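Local atomic coordinates of dihydroorotase (Saccharomyces cerevisiae S288C, PDB entry 6L0A), a protein that catalyses the reversible, zinc-dependent interconversion of N-carbamoyl-L-aspartate and dihydroorotate, the third step of de novo pyrimidine biosynthesis. Residues 135-140 with 178-183; 152-157 with 232-237. One frame throughout, in Å; residues are numbered along the deposited sequence.

Interaction 1 (135-140 with 178-183). With ZN (zinc ion), chain L.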
ATOM      1  N   ASN C 135      15.602  22.037   0.572  1.00 11.58           N
ATOM      2  CA  ASN C 135      15.240  20.635   0.752  1.00 10.95           C
ATOM      3  C   ASN C 135      13.899  20.381   0.084  1.00 10.65           C
ATOM      4  O   ASN C 135      12.921  21.054   0.393  1.00 11.64           O
ATOM      5  CB  ASN C 135      15.136  20.286   2.233  1.00  9.43           C
ATOM      6  CG  ASN C 135      16.322  20.779   3.032  1.00 16.54           C
ATOM      7  OD1 ASN C 135      16.279  21.854   3.627  1.00 16.23           O
ATOM      8  ND2 ASN C 135      17.366  19.973   3.083  1.00 13.91           N
ATOM      9  N   LEU C 136      13.845  19.388  -0.793  1.00 10.28           N
ATOM     10  CA  LEU C 136      12.639  19.099  -1.548  1.00 12.43           C
ATOM     11  C   LEU C 136      12.087  17.739  -1.137  1.00 12.67           C
ATOM     12  O   LEU C 136      12.803  16.738  -1.203  1.00 13.44           O
ATOM     13  CB  LEU C 136      12.931  19.116  -3.045  1.00 13.27           C
ATOM     14  CG  LEU C 136      13.465  20.435  -3.607  1.00 13.66           C
ATOM     15  CD1 LEU C 136      13.840  20.257  -5.059  1.00 16.81           C
ATOM     16  CD2 LEU C 136      12.418  21.538  -3.434  1.00 14.46           C
ATOM     17  N   HIS C 137      10.833  17.710  -0.702  1.00 11.05           N
ATOM     18  CA  HIS C 137      10.049  16.479  -0.727  1.00 12.85           C
ATOM     19  C   HIS C 137       9.572  16.345  -2.162  1.00 10.66           C
ATOM     20  O   HIS C 137       8.588  16.970  -2.565  1.00 13.55           O
ATOM     21  CB  HIS C 137       8.881  16.526   0.253  1.00 12.50           C
ATOM     22  CG  HIS C 137       8.112  15.245   0.313  1.00 14.50           C
ATOM     23  ND1 HIS C 137       7.975  14.509   1.475  1.00 15.22           N
ATOM     24  CD2 HIS C 137       7.454  14.556  -0.651  1.00 14.91           C
ATOM     25  CE1 HIS C 137       7.253  13.431   1.224  1.00 15.35           C
ATOM     26  NE2 HIS C 137       6.925  13.433  -0.057  1.00 12.75           N
ATOM     27  N   GLY C 138      10.316  15.589  -2.961  1.00 14.28           N
ATOM     28  CA  GLY C 138      10.067  15.572  -4.384  1.00 16.74           C
ATOM     29  C   GLY C 138       8.972  14.624  -4.835  1.00 16.74           C
ATOM     30  O   GLY C 138       9.263  13.564  -5.397  1.00 14.49           O
ATOM     31  N   GLU C 139       7.711  14.991  -4.603  1.00 13.24           N
ATOM     32  CA  GLU C 139       6.569  14.242  -5.114  1.00 12.22           C
ATOM     33  C   GLU C 139       5.542  15.218  -5.664  1.00 12.73           C
ATOM     34  O   GLU C 139       5.230  16.214  -5.006  1.00 16.42           O
ATOM     35  CB  GLU C 139       5.910  13.402  -4.014  1.00 12.46           C
ATOM     36  CG  GLU C 139       6.696  12.177  -3.571  1.00 11.76           C
ATOM     37  CD  GLU C 139       5.846  11.245  -2.739  1.00 12.52           C
ATOM     38  OE1 GLU C 139       5.749  11.442  -1.514  1.00 12.81           O
ATOM     39  OE2 GLU C 139       5.265  10.310  -3.321  1.00 14.39           O
ATOM     40  N   LYS C 140       5.003  14.923  -6.844  1.00 13.85           N
ATOM     41  CA  LYS C 140       3.875  15.701  -7.323  1.00 16.85           C
ATOM     42  C   LYS C 140       2.582  15.195  -6.677  1.00 16.04           C
ATOM     43  O   LYS C 140       2.415  13.985  -6.499  1.00 14.38           O
ATOM     44  CB  LYS C 140       3.769  15.609  -8.842  1.00 17.08           C
ATOM     45  CG  LYS C 140       4.810  16.418  -9.602  1.00 22.95           C
ATOM     46  CD  LYS C 140       4.185  17.062 -10.847  1.00 30.20           C
ATOM     47  CE  LYS C 140       5.223  17.817 -11.654  1.00 33.82           C
ATOM     48  NZ  LYS C 140       6.010  18.691 -10.758  1.00 31.28           N
ATOM     49  N   LEU C 178      17.307  16.421  -2.996  1.00 12.04           N
ATOM     50  CA  LEU C 178      16.131  15.582  -3.193  1.00 14.86           C
ATOM     51  C   LEU C 178      16.064  14.645  -1.993  1.00 11.78           C
ATOM     52  O   LEU C 178      16.790  13.654  -1.924  1.00 14.44           O
ATOM     53  CB  LEU C 178      16.229  14.826  -4.513  1.00 12.85           C
ATOM     54  CG  LEU C 178      14.987  14.027  -4.938  1.00 20.15           C
ATOM     55  CD1 LEU C 178      13.735  14.895  -5.045  1.00 17.35           C
ATOM     56  CD2 LEU C 178      15.247  13.295  -6.247  1.00 16.16           C
ATOM     57  N   GLU C 179      15.216  14.985  -1.023  1.00 10.51           N
ATOM     58  CA  GLU C 179      15.158  14.241   0.223  1.00 12.90           C
ATOM     59  C   GLU C 179      14.571  12.849  -0.000  1.00 13.35           C
ATOM     60  O   GLU C 179      13.782  12.623  -0.918  1.00 12.98           O
ATOM     61  CB  GLU C 179      14.317  14.999   1.257  1.00 13.86           C
ATOM     62  CG  GLU C 179      14.886  16.369   1.654  1.00 13.86           C
ATOM     63  CD  GLU C 179      16.156  16.252   2.479  1.00 15.42           C
ATOM     64  OE1 GLU C 179      16.371  15.176   3.070  1.00 16.14           O
ATOM     65  OE2 GLU C 179      16.942  17.232   2.553  1.00 14.76           O
ATOM     66  N   HIS C 180      14.961  11.919   0.874  1.00 11.89           N
ATOM     67  CA  HIS C 180      14.481  10.535   0.898  1.00 14.53           C
ATOM     68  C   HIS C 180      14.071   9.977  -0.460  1.00 15.09           C
ATOM     69  O   HIS C 180      12.882   9.707  -0.695  1.00 14.66           O
ATOM     70  CB  HIS C 180      13.319  10.391   1.904  1.00 14.42           C
ATOM     71  CG  HIS C 180      12.304  11.499   1.872  1.00 16.74           C
ATOM     72  ND1 HIS C 180      11.692  11.926   0.713  1.00 15.66           N
ATOM     73  CD2 HIS C 180      11.770  12.237   2.874  1.00 21.14           C
ATOM     74  CE1 HIS C 180      10.841  12.898   1.000  1.00 15.81           C
ATOM     75  NE2 HIS C 180      10.868  13.106   2.306  1.00 17.41           N
ATOM     76  N   CYS C 181      15.048   9.784  -1.353  1.00 11.64           N
ATOM     77  CA  CYS C 181      14.764   9.186  -2.656  1.00 13.98           C
ATOM     78  C   CYS C 181      14.242   7.772  -2.491  1.00 13.34           C
ATOM     79  O   CYS C 181      14.715   7.009  -1.634  1.00 12.83           O
ATOM     80  CB  CYS C 181      16.010   9.152  -3.541  1.00 16.91           C
ATOM     81  SG  CYS C 181      16.474  10.750  -4.200  1.00 30.16           S
ATOM     82  N   THR C 182      13.294   7.399  -3.354  1.00 11.33           N
ATOM     83  CA  THR C 182      12.719   6.068  -3.264  1.00 10.57           C
ATOM     84  C   THR C 182      12.704   5.295  -4.569  1.00 12.33           C
ATOM     85  O   THR C 182      12.300   4.135  -4.556  1.00 13.50           O
ATOM     86  CB  THR C 182      11.284   6.146  -2.734  1.00 11.72           C
ATOM     87  OG1 THR C 182      10.514   6.981  -3.612  1.00 11.47           O
ATOM     88  CG2 THR C 182      11.275   6.707  -1.336  1.00 10.43           C
ATOM     89  N   SER C 183      13.107   5.897  -5.690  1.00 12.25           N
ATOM     90  CA  SER C 183      12.944   5.259  -6.990  1.00 14.24           C
ATOM     91  C   SER C 183      14.267   5.183  -7.735  1.00 17.66           C
ATOM     92  O   SER C 183      15.139   6.044  -7.583  1.00 16.34           O
ATOM     93  CB  SER C 183      11.928   6.011  -7.847  1.00 15.82           C
ATOM     94  OG  SER C 183      12.426   7.281  -8.223  1.00 18.33           O
TER
HETATM   95 ZN    ZN L 402       9.096  13.643   3.374  1.00 39.90          ZN
HETATM   96  O   HOH W   1      11.662  13.547  -2.093  1.00 19.06           O

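Interaction 2 (152-157 with 232-237)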
ATOM      1  N   HIS C 152       0.114   9.128  -9.226  1.00 17.02           N
ATOM      2  CA  HIS C 152      -0.306   8.353  -8.066  1.00 14.36           C
ATOM      3  C   HIS C 152       0.923   8.123  -7.195  1.00 12.53           C
ATOM      4  O   HIS C 152       2.034   8.547  -7.535  1.00 13.51           O
ATOM      5  CB  HIS C 152      -0.948   7.033  -8.503  1.00 14.56           C
ATOM      6  CG  HIS C 152      -0.165   6.322  -9.552  1.00 13.68           C
ATOM      7  ND1 HIS C 152       1.023   5.688  -9.283  1.00 14.45           N
ATOM      8  CD2 HIS C 152      -0.374   6.186 -10.883  1.00 13.41           C
ATOM      9  CE1 HIS C 152       1.507   5.167 -10.396  1.00 17.02           C
ATOM     10  NE2 HIS C 152       0.679   5.460 -11.385  1.00 19.16           N
ATOM     11  N   VAL C 153       0.739   7.437  -6.063  1.00 13.61           N
ATOM     12  CA  VAL C 153       1.839   7.341  -5.105  1.00 11.67           C
ATOM     13  C   VAL C 153       3.042   6.610  -5.685  1.00 12.36           C
ATOM     14  O   VAL C 153       4.152   6.754  -5.173  1.00 11.87           O
ATOM     15  CB  VAL C 153       1.381   6.667  -3.793  1.00 12.33           C
ATOM     16  CG1 VAL C 153       0.377   7.552  -3.035  1.00 13.64           C
ATOM     17  CG2 VAL C 153       0.794   5.277  -4.085  1.00 13.05           C
ATOM     18  N   LEU C 154       2.866   5.814  -6.737  1.00 11.99           N
ATOM     19  CA  LEU C 154       4.010   5.062  -7.234  1.00 12.85           C
ATOM     20  C   LEU C 154       4.862   5.838  -8.226  1.00 14.05           C
ATOM     21  O   LEU C 154       6.072   5.585  -8.308  1.00 15.64           O
ATOM     22  CB  LEU C 154       3.558   3.767  -7.900  1.00 13.81           C
ATOM     23  CG  LEU C 154       3.189   2.641  -6.962  1.00 22.24           C
ATOM     24  CD1 LEU C 154       2.693   1.526  -7.835  1.00 29.13           C
ATOM     25  CD2 LEU C 154       4.370   2.194  -6.103  1.00 21.48           C
ATOM     26  N   ASN C 155       4.278   6.751  -9.001  1.00 13.38           N
ATOM     27  CA  ASN C 155       5.070   7.536  -9.940  1.00 13.07           C
ATOM     28  C   ASN C 155       5.200   9.004  -9.542  1.00 11.79           C
ATOM     29  O   ASN C 155       5.735   9.794 -10.326  1.00 12.75           O
ATOM     30  CB  ASN C 155       4.513   7.410 -11.372  1.00 14.41           C
ATOM     31  CG  ASN C 155       3.148   8.064 -11.558  1.00 15.21           C
ATOM     32  OD1 ASN C 155       2.542   8.607 -10.621  1.00 15.46           O
ATOM     33  ND2 ASN C 155       2.658   8.026 -12.795  1.00 18.38           N
ATOM     34  N   ALA C 156       4.730   9.395  -8.346  1.00 11.70           N
ATOM     35  CA  ALA C 156       4.728  10.822  -7.998  1.00 10.75           C
ATOM     36  C   ALA C 156       6.144  11.383  -7.864  1.00 12.75           C
ATOM     37  O   ALA C 156       6.368  12.566  -8.152  1.00 14.78           O
ATOM     38  CB  ALA C 156       3.931  11.053  -6.713  1.00 12.82           C
ATOM     39  N   GLU C 157       7.106  10.556  -7.440  1.00 12.20           N
ATOM     40  CA  GLU C 157       8.496  10.990  -7.349  1.00 10.82           C
ATOM     41  C   GLU C 157       9.115  11.152  -8.739  1.00 12.70           C
ATOM     42  O   GLU C 157       9.727  12.185  -9.042  1.00 11.98           O
ATOM     43  CB  GLU C 157       9.299   9.990  -6.515  1.00 12.04           C
ATOM     44  CG  GLU C 157      10.762  10.310  -6.444  1.00 13.47           C
ATOM     45  CD  GLU C 157      11.495   9.403  -5.480  1.00 13.65           C
ATOM     46  OE1 GLU C 157      12.400   8.684  -5.921  1.00 14.68           O
ATOM     47  OE2 GLU C 157      11.160   9.399  -4.280  1.00 15.25           O
ATOM     48  N   VAL C 232       6.189   6.441  -0.604  1.00  9.91           N
ATOM     49  CA  VAL C 232       6.016   5.046  -0.225  1.00  9.25           C
ATOM     50  C   VAL C 232       7.206   4.239  -0.725  1.00 11.93           C
ATOM     51  O   VAL C 232       7.836   4.583  -1.732  1.00 10.57           O
ATOM     52  CB  VAL C 232       4.695   4.483  -0.787  1.00 10.06           C
ATOM     53  CG1 VAL C 232       3.495   5.330  -0.321  1.00 11.48           C
ATOM     54  CG2 VAL C 232       4.744   4.386  -2.315  1.00 12.26           C
ATOM     55  N   ALA C 233       7.517   3.155  -0.014  1.00 10.57           N
ATOM     56  CA  ALA C 233       8.486   2.187  -0.515  1.00 12.75           C
ATOM     57  C   ALA C 233       7.923   1.499  -1.753  1.00 11.07           C
ATOM     58  O   ALA C 233       6.733   1.164  -1.807  1.00 10.67           O
ATOM     59  CB  ALA C 233       8.823   1.158   0.571  1.00 12.56           C
ATOM     60  N   LYS C 234       8.762   1.304  -2.760  1.00 10.00           N
ATOM     61  CA  LYS C 234       8.298   0.956  -4.099  1.00 11.52           C
ATOM     62  C   LYS C 234       8.736  -0.475  -4.430  1.00 13.55           C
ATOM     63  O   LYS C 234       8.547  -1.358  -3.585  1.00 13.25           O
ATOM     64  CB  LYS C 234       8.761   2.018  -5.084  1.00 12.71           C
ATOM     65  CG  LYS C 234       8.078   3.358  -4.790  1.00 13.54           C
ATOM     66  CD  LYS C 234       8.633   4.495  -5.613  1.00 13.81           C
ATOM     67  CE  LYS C 234       7.801   5.760  -5.403  1.00 11.43           C
ATOM     68  NZ  LYS C 234       7.877   6.389  -4.026  1.00 12.49           N
ATOM     69  N   LEU C 235       9.281  -0.738  -5.598  1.00 11.62           N
ATOM     70  CA  LEU C 235       9.439  -2.112  -6.046  1.00 15.38           C
ATOM     71  C   LEU C 235      10.827  -2.642  -5.701  1.00 17.72           C
ATOM     72  O   LEU C 235      11.735  -1.876  -5.359  1.00 13.29           O
ATOM     73  CB  LEU C 235       9.198  -2.185  -7.547  1.00 16.36           C
ATOM     74  CG  LEU C 235       7.859  -1.591  -7.981  1.00 17.81           C
ATOM     75  CD1 LEU C 235       7.650  -1.779  -9.478  1.00 25.00           C
ATOM     76  CD2 LEU C 235       6.728  -2.218  -7.190  1.00 17.43           C
ATOM     77  N   PRO C 236      11.026  -3.962  -5.754  1.00 16.66           N
ATOM     78  CA  PRO C 236      12.383  -4.490  -5.511  1.00 17.83           C
ATOM     79  C   PRO C 236      13.462  -3.855  -6.381  1.00 15.76           C
ATOM     80  O   PRO C 236      14.589  -3.665  -5.901  1.00 20.73           O
ATOM     81  CB  PRO C 236      12.216  -5.990  -5.803  1.00 21.45           C
ATOM     82  CG  PRO C 236      10.791  -6.269  -5.454  1.00 22.51           C
ATOM     83  CD  PRO C 236      10.038  -5.053  -5.911  1.00 17.80           C
ATOM     84  N   ASN C 237      13.163  -3.521  -7.640  1.00 19.11           N
ATOM     85  CA  ASN C 237      14.163  -2.877  -8.496  1.00 20.24           C
ATOM     86  C   ASN C 237      14.541  -1.497  -7.968  1.00 20.59           C
ATOM     87  O   ASN C 237      15.693  -1.064  -8.105  1.00 19.54           O
ATOM     88  CB  ASN C 237      13.638  -2.768  -9.932  1.00 22.76           C
ATOM     89  CG  ASN C 237      14.566  -1.972 -10.853  1.00 34.00           C
ATOM     90  OD1 ASN C 237      15.627  -2.456 -11.260  1.00 34.67           O
ATOM     91  ND2 ASN C 237      14.157  -0.751 -11.199  1.00 31.66           N
TER
HETATM   92  O   HOH W   2       4.696   7.953  -2.637  1.00 11.35           O
HETATM   93  O   HOH W   3       6.275   8.513  -5.301  1.00 14.71           O

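Interaction 1 (135-140 with 178-183)
Glu179 OE2 takes a hydrogen bond of 2.8 Å from Asn135 ND2, where the parallel strands 133-136 and 175-178 of a metal-dependent hydrolase barrel run out into its binuclear zinc site. The amide nitrogen stands on the anti side of OE2, 24° out of the carboxylate plane, and the two flat groups are far from coplanar. Both are anchored further: Tyr39 and Tyr312 hold the amide of Asn135, while OE1 of Glu179 meets Thr208 and the zinc ligand His14, which makes this carboxylate a second-shell group of the neighbouring metal position.

The backbones pair through Glu179 N, whose bond to Leu136 O measures 3.0 Å. One residue further along each chain the metal takes over. His137 ND1 and His180 NE2 bind the same zinc ion, at 2.4 Å and 2.1 Å, and its coordination is completed from elsewhere, the site including Lys98. The imidazoles meet as an offset edge-to-face pair with planes at 73°: the edge of His180 points at the face of His137, with CE1 over that face but displaced toward its rim. CG of His137, anti to the backbone N (chi1 -176°), is thereby brought within 3.7 Å of His180 CE1. The other ring nitrogen, NE2, donates to the anti lone pair of Glu139 OE1 at 2.7 Å, a nearly straight bond in the ring plane which, with the zinc on ND1, holds the ring's rotation and would probably make ND1 a more electron-rich ligand. The malate touches both histidines.

Next to the histidine pair, Leu178 CD1 packs on Gly138 CA, and a water accepts from Gly138 N while donating to Glu179 O, 2.6 Å from each.

Interaction 2 (152-157 with 232-237)
Two approaches to barrel helices, the turn leading into helix 156-170 and the loop leading into helix 236-246, meet here beside the subunit interface. No direct hydrogen bond joins them; Val153 O does much of the work through water. One water lies 2.9 Å from Val153 O and accepts from Val232 N at the same distance. A second, 2.8 Å from Val153 O, accepts from Glu157 N and from Lys234 NZ.

Lys234 reaches across to the 152-157 turn with its chain extended as far as CE, which lies 3.4 Å from Leu154 O, and then bends at chi4 (68°) to bring NZ back toward its own loop. There NZ donates to a lone pair of Val232 O at 2.9 Å, and it also bonds Thr182. The side chains of Leu154 and Lys234 run antiparallel alongside each other, CD2 of the leucine 4.1 Å from CG of the lysine. Val232 CG2 lies against Val153 O, and CG1 approaches Val153 CB.

Across the interface, Leu154 packs on Leu154 of the second subunit and Val153 N bonds Asp219 of that subunit. A methionine in place of Lys234 has no ammonium for Val232 O, Thr182 and the second water, and would probably leave the buried Glu157 carboxylate without its nearby positive charge. Glu157 OE2 lies 4.5 Å from NZ, too far for a salt bridge, and is bonded by Thr182; the buried opposite charges are therefore likely to steady each other through space and through the shared threonine rather than by direct pairing.

From the N terminus, the chain leaves strand 133-136 through 135-140, runs out to the turn at 152-157, and returns along helix 156-170 to strand 175-178 and the segment 178-183. There interaction 1 closes a beta-alpha-beta crossover, with 37 residues between its segments. The chain continues through strand 205-209 to 232-237, where interaction 2 closes a longer loop of 74. Since 152-157 falls inside the first loop and 232-237 beyond it, the two contacts cross. They also touch: Glu157 probably hydrogen-bonds both Thr182 and Ser183, connecting the zinc-bearing strand ends of interaction 1 to the helix approaches of interaction 2 near the second subunit.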